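Local coordinates for protein alginase (Pseudoalteromonas, PDB 4Q8K) that probably cleaves alginate as a bacterial lyase of polysaccharide lyase family 18, with a calcium ion bound in its lyase domain, at residues Gly219-Ser225 with Lys237-Thr243; Ser251-Asn255 with Asp327-Leu331; Gly256-Val262 with Phe274-Thr280. One frame throughout, in Å; residues are numbered along the deposited sequence.

Contact 1. Residues Gly219-Ser225 with Lys237-Thr243; sequences GGKTIIS and KVYVSDT. With CA (calcium ion), chain B; SO4 (sulfate ion), chain C.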
loop_
_atom_site.group_PDB
_atom_site.type_symbol
_atom_site.label_atom_id
_atom_site.label_comp_id
_atom_site.label_asym_id
_atom_site.label_seq_id
_atom_site.Cartn_x
_atom_site.Cartn_y
_atom_site.Cartn_z
ATOM N N GLY A 219 2.306 -0.044 16.609
ATOM C CA GLY A 219 3.130 -1.124 16.091
ATOM C C GLY A 219 2.682 -1.641 14.736
ATOM O O GLY A 219 3.366 -2.466 14.127
ATOM N N GLY A 220 1.539 -1.155 14.261
ATOM C CA GLY A 220 1.018 -1.599 12.980
ATOM C C GLY A 220 1.906 -1.188 11.810
ATOM O O GLY A 220 2.625 -0.182 11.880
ATOM N N LYS A 221 1.880 -1.980 10.740
ATOM C CA LYS A 221 2.618 -1.667 9.515
ATOM C C LYS A 221 1.826 -2.131 8.297
ATOM O O LYS A 221 1.467 -3.311 8.185
ATOM C CB LYS A 221 3.978 -2.355 9.530
ATOM C CG LYS A 221 4.767 -2.252 8.222
ATOM C CD LYS A 221 6.140 -2.848 8.413
ATOM C CE LYS A 221 6.955 -2.814 7.138
ATOM N NZ LYS A 221 8.329 -3.391 7.329
ATOM N N THR A 222 1.565 -1.210 7.374
ATOM C CA THR A 222 0.797 -1.571 6.189
ATOM C C THR A 222 1.393 -0.965 4.929
ATOM O O THR A 222 2.108 0.041 4.991
ATOM C CB THR A 222 -0.658 -1.101 6.296
ATOM O OG1 THR A 222 -1.362 -1.472 5.098
ATOM C CG2 THR A 222 -0.722 0.413 6.485
ATOM N N ILE A 223 1.109 -1.601 3.796
ATOM C CA ILE A 223 1.423 -1.023 2.489
ATOM C C ILE A 223 0.119 -0.490 1.896
ATOM O O ILE A 223 -0.859 -1.233 1.765
ATOM C CB ILE A 223 2.073 -2.067 1.544
ATOM C CG1 ILE A 223 3.406 -2.568 2.117
ATOM C CG2 ILE A 223 2.298 -1.482 0.131
ATOM C CD1 ILE A 223 3.968 -3.740 1.347
ATOM N N ILE A 224 0.096 0.799 1.545
ATOM C CA ILE A 224 -1.157 1.443 1.128
ATOM C C ILE A 224 -1.203 1.718 -0.377
ATOM O O ILE A 224 -2.244 2.086 -0.913
ATOM C CB ILE A 224 -1.456 2.767 1.895
ATOM C CG1 ILE A 224 -0.399 3.836 1.608
ATOM C CG2 ILE A 224 -1.582 2.531 3.410
ATOM C CD1 ILE A 224 -0.767 5.188 2.166
ATOM N N SER A 225 -0.071 1.544 -1.041
ATOM C CA SER A 225 -0.034 1.616 -2.500
ATOM C C SER A 225 1.241 0.956 -3.009
ATOM O O SER A 225 2.284 1.020 -2.364
ATOM C CB SER A 225 -0.179 3.066 -2.989
ATOM O OG SER A 225 1.022 3.797 -2.821
ATOM N N LYS A 237 6.583 0.726 -3.344
ATOM C CA LYS A 237 5.744 0.441 -2.187
ATOM C C LYS A 237 5.706 1.653 -1.273
ATOM O O LYS A 237 6.746 2.230 -0.963
ATOM C CB LYS A 237 6.282 -0.763 -1.411
ATOM C CG LYS A 237 6.126 -2.084 -2.129
ATOM C CD LYS A 237 6.912 -3.186 -1.432
ATOM C CE LYS A 237 8.419 -2.971 -1.587
ATOM N NZ LYS A 237 9.199 -4.052 -0.920
ATOM N N VAL A 238 4.514 2.047 -0.860
ATOM C CA VAL A 238 4.359 3.145 0.089
ATOM C C VAL A 238 3.857 2.556 1.391
ATOM O O VAL A 238 2.869 1.805 1.396
ATOM C CB VAL A 238 3.354 4.190 -0.400
ATOM C CG1 VAL A 238 3.202 5.310 0.621
ATOM C CG2 VAL A 238 3.793 4.754 -1.753
ATOM N N TYR A 239 4.530 2.894 2.492
ATOM C CA TYR A 239 4.234 2.283 3.791
ATOM C C TYR A 239 3.745 3.287 4.814
ATOM O O TYR A 239 4.133 4.457 4.813
ATOM C CB TYR A 239 5.485 1.667 4.419
ATOM C CG TYR A 239 6.168 0.550 3.676
ATOM C CD1 TYR A 239 6.915 0.807 2.538
ATOM C CD2 TYR A 239 6.109 -0.766 4.151
ATOM C CE1 TYR A 239 7.568 -0.199 1.870
ATOM C CE2 TYR A 239 6.770 -1.787 3.483
ATOM C CZ TYR A 239 7.488 -1.499 2.346
ATOM O OH TYR A 239 8.148 -2.499 1.672
ATOM N N VAL A 240 2.928 2.784 5.726
ATOM C CA VAL A 240 2.611 3.470 6.964
ATOM C C VAL A 240 2.985 2.478 8.075
ATOM O O VAL A 240 2.408 1.397 8.174
ATOM C CB VAL A 240 1.128 3.863 7.043
ATOM C CG1 VAL A 240 0.825 4.546 8.368
ATOM C CG2 VAL A 240 0.757 4.775 5.875
ATOM N N SER A 241 3.975 2.840 8.885
ATOM C CA SER A 241 4.746 1.832 9.613
ATOM C C SER A 241 5.213 2.312 10.982
ATOM O O SER A 241 5.790 3.390 11.102
ATOM C CB SER A 241 5.961 1.435 8.759
ATOM O OG SER A 241 6.838 0.564 9.441
ATOM N N ASP A 242 5.001 1.487 12.006
ATOM C CA ASP A 242 5.363 1.863 13.373
ATOM C C ASP A 242 6.409 0.893 13.915
ATOM O O ASP A 242 6.199 0.264 14.946
ATOM C CB ASP A 242 4.115 1.899 14.273
ATOM C CG ASP A 242 4.392 2.469 15.665
ATOM O OD1 ASP A 242 5.467 3.061 15.855
ATOM O OD2 ASP A 242 3.538 2.332 16.572
ATOM N N THR A 243 7.524 0.765 13.206
ATOM C CA THR A 243 8.560 -0.207 13.565
ATOM C C THR A 243 9.880 0.441 13.951
ATOM O O THR A 243 10.030 1.664 13.907
ATOM C CB THR A 243 8.887 -1.164 12.406
ATOM O OG1 THR A 243 9.679 -0.467 11.434
ATOM C CG2 THR A 243 7.610 -1.708 11.764
HETATM CA CA CA B . 7.058 4.792 15.549
HETATM S S SO4 C . 9.920 -4.907 4.116
HETATM O O1 SO4 C . 9.558 -3.874 5.067
HETATM O O2 SO4 C . 10.153 -6.174 4.802
HETATM O O3 SO4 C . 8.796 -5.038 3.186
HETATM O O4 SO4 C . 11.123 -4.520 3.378
HETATM O O HOH W 1 9.440 -0.992 8.740
HETATM O O HOH W 2 8.312 3.912 13.567
#

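Contact 2. Residues Ser251-Asn255 with Asp327-Leu331; sequences SVANN and DPYTL. With CA (calcium ion), chain B.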
loop_
_atom_site.group_PDB
_atom_site.type_symbol
_atom_site.label_atom_id
_atom_site.label_comp_id
_atom_site.label_asym_id
_atom_site.label_seq_id
_atom_site.Cartn_x
_atom_site.Cartn_y
_atom_site.Cartn_z
ATOM N N SER A 251 11.223 6.048 13.306
ATOM C CA SER A 251 11.962 4.789 13.367
ATOM C C SER A 251 11.981 4.205 14.776
ATOM O O SER A 251 12.891 3.460 15.132
ATOM C CB SER A 251 13.395 4.963 12.846
ATOM O OG SER A 251 13.424 5.114 11.433
ATOM N N VAL A 252 10.974 4.544 15.574
ATOM C CA VAL A 252 10.857 3.980 16.909
ATOM C C VAL A 252 9.682 3.012 16.970
ATOM O O VAL A 252 8.542 3.402 16.781
ATOM C CB VAL A 252 10.673 5.077 17.974
ATOM C CG1 VAL A 252 10.410 4.452 19.329
ATOM C CG2 VAL A 252 11.904 5.988 18.024
ATOM N N ALA A 253 9.960 1.749 17.252
ATOM C CA ALA A 253 8.914 0.730 17.249
ATOM C C ALA A 253 7.809 0.991 18.260
ATOM O O ALA A 253 8.072 1.352 19.408
ATOM C CB ALA A 253 9.520 -0.655 17.479
ATOM N N ASN A 254 6.566 0.809 17.824
ATOM C CA ASN A 254 5.444 0.665 18.742
ATOM C C ASN A 254 5.156 1.887 19.625
ATOM O O ASN A 254 4.706 1.729 20.762
ATOM C CB ASN A 254 5.677 -0.572 19.627
ATOM C CG ASN A 254 4.397 -1.113 20.239
ATOM O OD1 ASN A 254 3.327 -1.051 19.634
ATOM N ND2 ASN A 254 4.502 -1.656 21.459
ATOM N N ASN A 255 5.397 3.095 19.110
ATOM C CA ASN A 255 5.131 4.307 19.888
ATOM C C ASN A 255 3.968 5.149 19.363
ATOM O O ASN A 255 3.723 6.252 19.850
ATOM C CB ASN A 255 6.387 5.168 20.032
ATOM C CG ASN A 255 6.724 5.916 18.765
ATOM O OD1 ASN A 255 6.248 5.560 17.699
ATOM N ND2 ASN A 255 7.539 6.961 18.876
ATOM N N ASP A 327 6.730 -8.358 13.483
ATOM C CA ASP A 327 7.009 -7.790 14.795
ATOM C C ASP A 327 7.660 -6.426 14.567
ATOM O O ASP A 327 8.611 -6.330 13.807
ATOM C CB ASP A 327 7.975 -8.696 15.552
ATOM C CG ASP A 327 8.075 -8.345 17.022
ATOM O OD1 ASP A 327 8.546 -7.228 17.344
ATOM O OD2 ASP A 327 7.675 -9.193 17.859
ATOM N N PRO A 328 7.141 -5.368 15.211
ATOM C CA PRO A 328 7.699 -4.030 14.964
ATOM C C PRO A 328 9.061 -3.806 15.628
ATOM O O PRO A 328 9.814 -2.942 15.180
ATOM C CB PRO A 328 6.646 -3.097 15.570
ATOM C CG PRO A 328 6.006 -3.924 16.649
ATOM C CD PRO A 328 5.959 -5.319 16.082
ATOM N N TYR A 329 9.375 -4.586 16.665
ATOM C CA TYR A 329 10.659 -4.485 17.354
ATOM C C TYR A 329 11.780 -5.222 16.637
ATOM O O TYR A 329 12.873 -4.685 16.466
ATOM C CB TYR A 329 10.553 -5.027 18.788
ATOM C CG TYR A 329 9.689 -4.174 19.681
ATOM C CD1 TYR A 329 10.198 -3.028 20.268
ATOM C CD2 TYR A 329 8.365 -4.507 19.928
ATOM C CE1 TYR A 329 9.412 -2.235 21.083
ATOM C CE2 TYR A 329 7.570 -3.716 20.744
ATOM C CZ TYR A 329 8.105 -2.583 21.318
ATOM O OH TYR A 329 7.333 -1.778 22.128
ATOM N N THR A 330 11.506 -6.455 16.226
ATOM C CA THR A 330 12.531 -7.336 15.673
ATOM C C THR A 330 12.477 -7.418 14.151
ATOM O O THR A 330 13.397 -7.929 13.513
ATOM C CB THR A 330 12.382 -8.764 16.217
ATOM O OG1 THR A 330 11.160 -9.329 15.736
ATOM C CG2 THR A 330 12.376 -8.758 17.739
ATOM N N LEU A 331 11.372 -6.988 13.579
ATOM C CA LEU A 331 11.153 -7.097 12.151
ATOM C C LEU A 331 11.029 -8.513 11.659
ATOM O O LEU A 331 11.073 -8.743 10.486
ATOM C CB LEU A 331 12.283 -6.421 11.382
ATOM C CG LEU A 331 12.489 -4.950 11.682
ATOM C CD1 LEU A 331 13.595 -4.366 10.825
ATOM C CD2 LEU A 331 11.221 -4.168 11.510
HETATM CA CA CA B . 7.058 4.792 15.549
HETATM O O HOH W 2 8.312 3.912 13.567
#

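Contact 3. Residues Gly256-Val262 with Phe274-Thr280; sequences GIFDVYV and FALGTMT. With CA (calcium ion), chain B.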
loop_
_atom_site.group_PDB
_atom_site.type_symbol
_atom_site.label_atom_id
_atom_site.label_comp_id
_atom_site.label_asym_id
_atom_site.label_seq_id
_atom_site.Cartn_x
_atom_site.Cartn_y
_atom_site.Cartn_z
ATOM N N GLY A 256 3.249 4.625 18.372
ATOM C CA GLY A 256 2.060 5.293 17.876
ATOM C C GLY A 256 2.362 6.333 16.811
ATOM O O GLY A 256 1.451 6.888 16.202
ATOM N N ILE A 257 3.642 6.611 16.599
ATOM C CA ILE A 257 4.046 7.536 15.546
ATOM C C ILE A 257 4.438 6.728 14.320
ATOM O O ILE A 257 5.464 6.060 14.309
ATOM C CB ILE A 257 5.221 8.430 15.979
ATOM C CG1 ILE A 257 4.830 9.251 17.213
ATOM C CG2 ILE A 257 5.649 9.347 14.833
ATOM C CD1 ILE A 257 5.949 10.162 17.720
ATOM N N PHE A 258 3.609 6.774 13.285
ATOM C CA PHE A 258 3.864 5.976 12.104
ATOM C C PHE A 258 4.752 6.736 11.131
ATOM O O PHE A 258 4.491 7.895 10.831
ATOM C CB PHE A 258 2.544 5.609 11.424
ATOM C CG PHE A 258 1.635 4.810 12.296
ATOM C CD1 PHE A 258 0.736 5.439 13.140
ATOM C CD2 PHE A 258 1.716 3.425 12.311
ATOM C CE1 PHE A 258 -0.097 4.695 13.966
ATOM C CE2 PHE A 258 0.891 2.672 13.139
ATOM C CZ PHE A 258 -0.017 3.312 13.969
ATOM N N ASP A 259 5.808 6.078 10.671
ATOM C CA ASP A 259 6.608 6.589 9.571
ATOM C C ASP A 259 5.854 6.346 8.274
ATOM O O ASP A 259 5.268 5.279 8.070
ATOM C CB ASP A 259 7.947 5.867 9.515
ATOM C CG ASP A 259 8.839 6.219 10.685
ATOM O OD1 ASP A 259 9.210 7.406 10.804
ATOM O OD2 ASP A 259 9.149 5.323 11.490
ATOM N N VAL A 260 5.859 7.342 7.399
ATOM C CA VAL A 260 5.306 7.162 6.071
ATOM C C VAL A 260 6.482 7.286 5.130
ATOM O O VAL A 260 7.173 8.305 5.121
ATOM C CB VAL A 260 4.262 8.233 5.722
ATOM C CG1 VAL A 260 3.739 8.011 4.303
ATOM C CG2 VAL A 260 3.131 8.235 6.741
ATOM N N TYR A 261 6.744 6.238 4.368
ATOM C CA TYR A 261 7.922 6.221 3.522
ATOM C C TYR A 261 7.668 5.410 2.280
ATOM O O TYR A 261 6.659 4.689 2.175
ATOM C CB TYR A 261 9.145 5.669 4.278
ATOM C CG TYR A 261 9.019 4.241 4.779
ATOM C CD1 TYR A 261 9.409 3.163 3.987
ATOM C CD2 TYR A 261 8.546 3.982 6.052
ATOM C CE1 TYR A 261 9.317 1.864 4.451
ATOM C CE2 TYR A 261 8.444 2.675 6.528
ATOM C CZ TYR A 261 8.835 1.630 5.724
ATOM O OH TYR A 261 8.725 0.338 6.198
ATOM N N VAL A 262 8.592 5.522 1.339
ATOM C CA VAL A 262 8.473 4.798 0.099
ATOM C C VAL A 262 9.726 3.982 -0.169
ATOM O O VAL A 262 10.843 4.395 0.165
ATOM C CB VAL A 262 8.193 5.767 -1.075
ATOM C CG1 VAL A 262 9.348 6.764 -1.223
ATOM C CG2 VAL A 262 7.981 4.983 -2.357
ATOM N N PHE A 274 12.969 6.118 1.233
ATOM C CA PHE A 274 12.918 7.555 1.460
ATOM C C PHE A 274 11.785 7.908 2.404
ATOM O O PHE A 274 10.634 7.546 2.164
ATOM C CB PHE A 274 12.710 8.271 0.128
ATOM C CG PHE A 274 13.074 9.729 0.154
ATOM C CD1 PHE A 274 12.154 10.681 0.559
ATOM C CD2 PHE A 274 14.329 10.148 -0.263
ATOM C CE1 PHE A 274 12.485 12.035 0.563
ATOM C CE2 PHE A 274 14.667 11.506 -0.256
ATOM C CZ PHE A 274 13.738 12.448 0.157
ATOM N N ALA A 275 12.108 8.627 3.475
ATOM C CA ALA A 275 11.094 9.055 4.429
ATOM C C ALA A 275 10.299 10.262 3.923
ATOM O O ALA A 275 10.878 11.268 3.509
ATOM C CB ALA A 275 11.726 9.356 5.794
ATOM N N LEU A 276 8.973 10.155 3.980
ATOM C CA LEU A 276 8.097 11.234 3.530
ATOM C C LEU A 276 7.522 12.037 4.690
ATOM O O LEU A 276 7.385 13.246 4.610
ATOM C CB LEU A 276 6.972 10.661 2.654
ATOM C CG LEU A 276 7.532 9.945 1.416
ATOM C CD1 LEU A 276 6.471 9.070 0.758
ATOM C CD2 LEU A 276 8.141 10.952 0.421
ATOM N N GLY A 277 7.169 11.366 5.778
ATOM C CA GLY A 277 6.609 12.064 6.917
ATOM C C GLY A 277 6.320 11.128 8.066
ATOM O O GLY A 277 6.719 9.968 8.033
ATOM N N THR A 278 5.642 11.656 9.081
ATOM C CA THR A 278 5.135 10.863 10.197
ATOM C C THR A 278 3.713 11.300 10.523
ATOM O O THR A 278 3.302 12.409 10.191
ATOM C CB THR A 278 5.994 11.037 11.470
ATOM O OG1 THR A 278 6.022 12.422 11.841
ATOM C CG2 THR A 278 7.412 10.536 11.250
ATOM N N MET A 279 2.959 10.415 11.175
ATOM C CA MET A 279 1.590 10.719 11.560
ATOM C C MET A 279 1.206 9.902 12.778
ATOM O O MET A 279 1.810 8.869 13.051
ATOM C CB MET A 279 0.617 10.382 10.423
ATOM C CG MET A 279 0.582 8.898 10.052
ATOM S SD MET A 279 -0.394 8.569 8.562
ATOM C CE MET A 279 -1.933 9.399 8.989
ATOM N N THR A 280 0.197 10.377 13.497
ATOM C CA THR A 280 -0.411 9.584 14.547
ATOM C C THR A 280 -1.774 9.071 14.075
ATOM O O THR A 280 -2.375 9.604 13.135
ATOM C CB THR A 280 -0.519 10.360 15.891
ATOM O OG1 THR A 280 -1.323 11.537 15.718
ATOM C CG2 THR A 280 0.870 10.757 16.384
HETATM CA CA CA B . 7.058 4.792 15.549
HETATM O O HOH W 3 9.450 8.911 8.446
HETATM O O HOH W 2 8.312 3.912 13.567
#

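Contact 1. Residues Gly219-Ser225 with Lys237-Thr243
Asp-242 OD2 takes the backbone N-H of Gly-219 at 2.7 Å, on its anti side and 35° out of the carboxylate plane, and a second N-H from Gly-256. The other oxygen, Asp-242 OD1, binds the calcium ion at 2.4 Å; with both oxygens engaged, the carboxylate is fixed in its rotation. The chain enters the antiparallel hairpin of strands 221-228 and 234-241 beside Gly-219 and leaves it at Asp-242; the hairpin is part of one sheet of the jelly-roll sandwich of this lyase. Thr-222 and Val-240 form a hydrogen-bonded pair, with Thr-222 N 2.9 Å from Val-240 O. Lys-221, Ile-223, Tyr-239 and Ser-241 share one face. With CG anti to the backbone N (chi1 172°) and the chain straight beyond it, Lys-221 runs past Ser-241, its CD 3.6 Å from Ser-241 OG, and brings NZ to sulfate O1 at 2.6 Å. Water 1 ties that NZ to the hydroxyls of Ser-241 and Thr-243, the latter also hydrogen-bonded to the backbone N of Glu-245. Tyr-239 OH donates to sulfate O3 at 3.0 Å. The sulfate probably came from the crystallisation liquor, yet its place is consistent with a pocket for an anionic group such as an alginate carboxylate. Ile-223 CG1 lies over a face of the Tyr-239 ring, 4.1 Å from its centroid, a CH-pi contact. Ile-224 CD1 meets Val-240 CG2 at 4.0 Å.

Contact 2. Residues Ser251-Asn255 with Asp327-Leu331
Ala-253 and Asn-254, the two central residues of a type II beta turn from Val-252 to Asn-255, pack against Pro-328 and Tyr-329, which belong to an Asx turn headed by Asp-327. Two loops of the lyase domain thus meet beside the calcium site. The apolar part centres on the Ala-253 methyl: its CB lies over a face of the Tyr-329 ring, 4.1 Å from the centroid, as a CH-pi contact, and stands 3.3 Å from Pro-328 O. Tyr-329 has its CG anti to its own carbonyl carbon (chi1 -68°), a setting that lays the ring across both central residues of the turn. The side chain of Asn-254 comes in obliquely at the phenol end, amide and ring planes 78° apart: its CB lies 3.2 Å from Tyr-329 OH, and the amide sits beside that hydroxyl. Replacing Asn-254 with an alanine would take away the amide and would probably leave a gap beside the phenol end of Tyr-329, whose hydroxyl would lose its polar neighbour. Metal bonds hold the far side of the turn: Val-252 O and Asn-255 OD1 each bind the calcium ion at 2.4 Å, and Asp-242, Asp-250, Ile-257 and a water complete the site. Within 327-331, Asp-327 OD1 accepts from Tyr-329 N at 2.9 Å and from Thr-330 N at 3.3 Å, 47° above the carboxylate plane; that same oxygen lies at the edge of the Tyr-329 ring, in its plane.

Contact 3. Residues Gly256-Val262 with Phe274-Thr280
Leu-276 leans onto the facing strand from its first side-chain atom: CB lies 3.4 Å from Val-260 O. Its CG, turned anti to the carbonyl carbon (chi1 -60°), stays 4.1 Å from that same Val-260 O, and CD1 goes on to Val-262 CB at 4.2 Å. Beyond the two strands this side chain also touches Val-298 of the second sheet. The neighbouring backbone explains the approach. Leu-276 and Gly-277 both face Val-260, a classic beta bulge in the antiparallel hairpin of strands 257-265 and 271-280, and the register shifts by one residue there. Val-260 O accepts two N-H groups, from Leu-276 N at 2.8 Å and from Gly-277 N at 3.1 Å, both lying in the carbonyl plane. On the face with Val-260, the bent chain of Met-279 crosses it, SD 4.0 Å from Val-260 CG2, and Met-279 also reaches Val-214 in the second sheet. The other face carries Asp-259 and Thr-278 side by side. Water 3 donates to Asp-259 OD1 at 2.8 Å and to Gly-277 O, bridging the strands, while Asp-250 N also donates to OD1. Asp-259 OD2 accepts from Ser-251 N and lies close to water 2, a calcium ligand, which makes this aspartate a second-shell residue of the metal site. Two residues earlier, Ile-257 O binds the calcium directly at 2.4 Å.

Overall arrangement
Contacts 1 and 3 are consecutive antiparallel hairpins in one sheet, their centres about 8 Å apart; strands 234-241 and 257-265 lie side by side and join them through backbone bonds such as that from Asp-259 N to Ser-241 O. Contact 2 sits at the end of these strands, its centre about 12 Å from contact 1 and 13 Å from contact 3, and pairs the loop linking the hairpins with a loop much later in the chain, so that contact 3 falls between its two halves. Calcium and its water touch all three contacts, pinning the 242-257 connection to the strand ends at the edge of the sandwich, while the sulfate, on one face of the sheet, may mark a site for an anionic group.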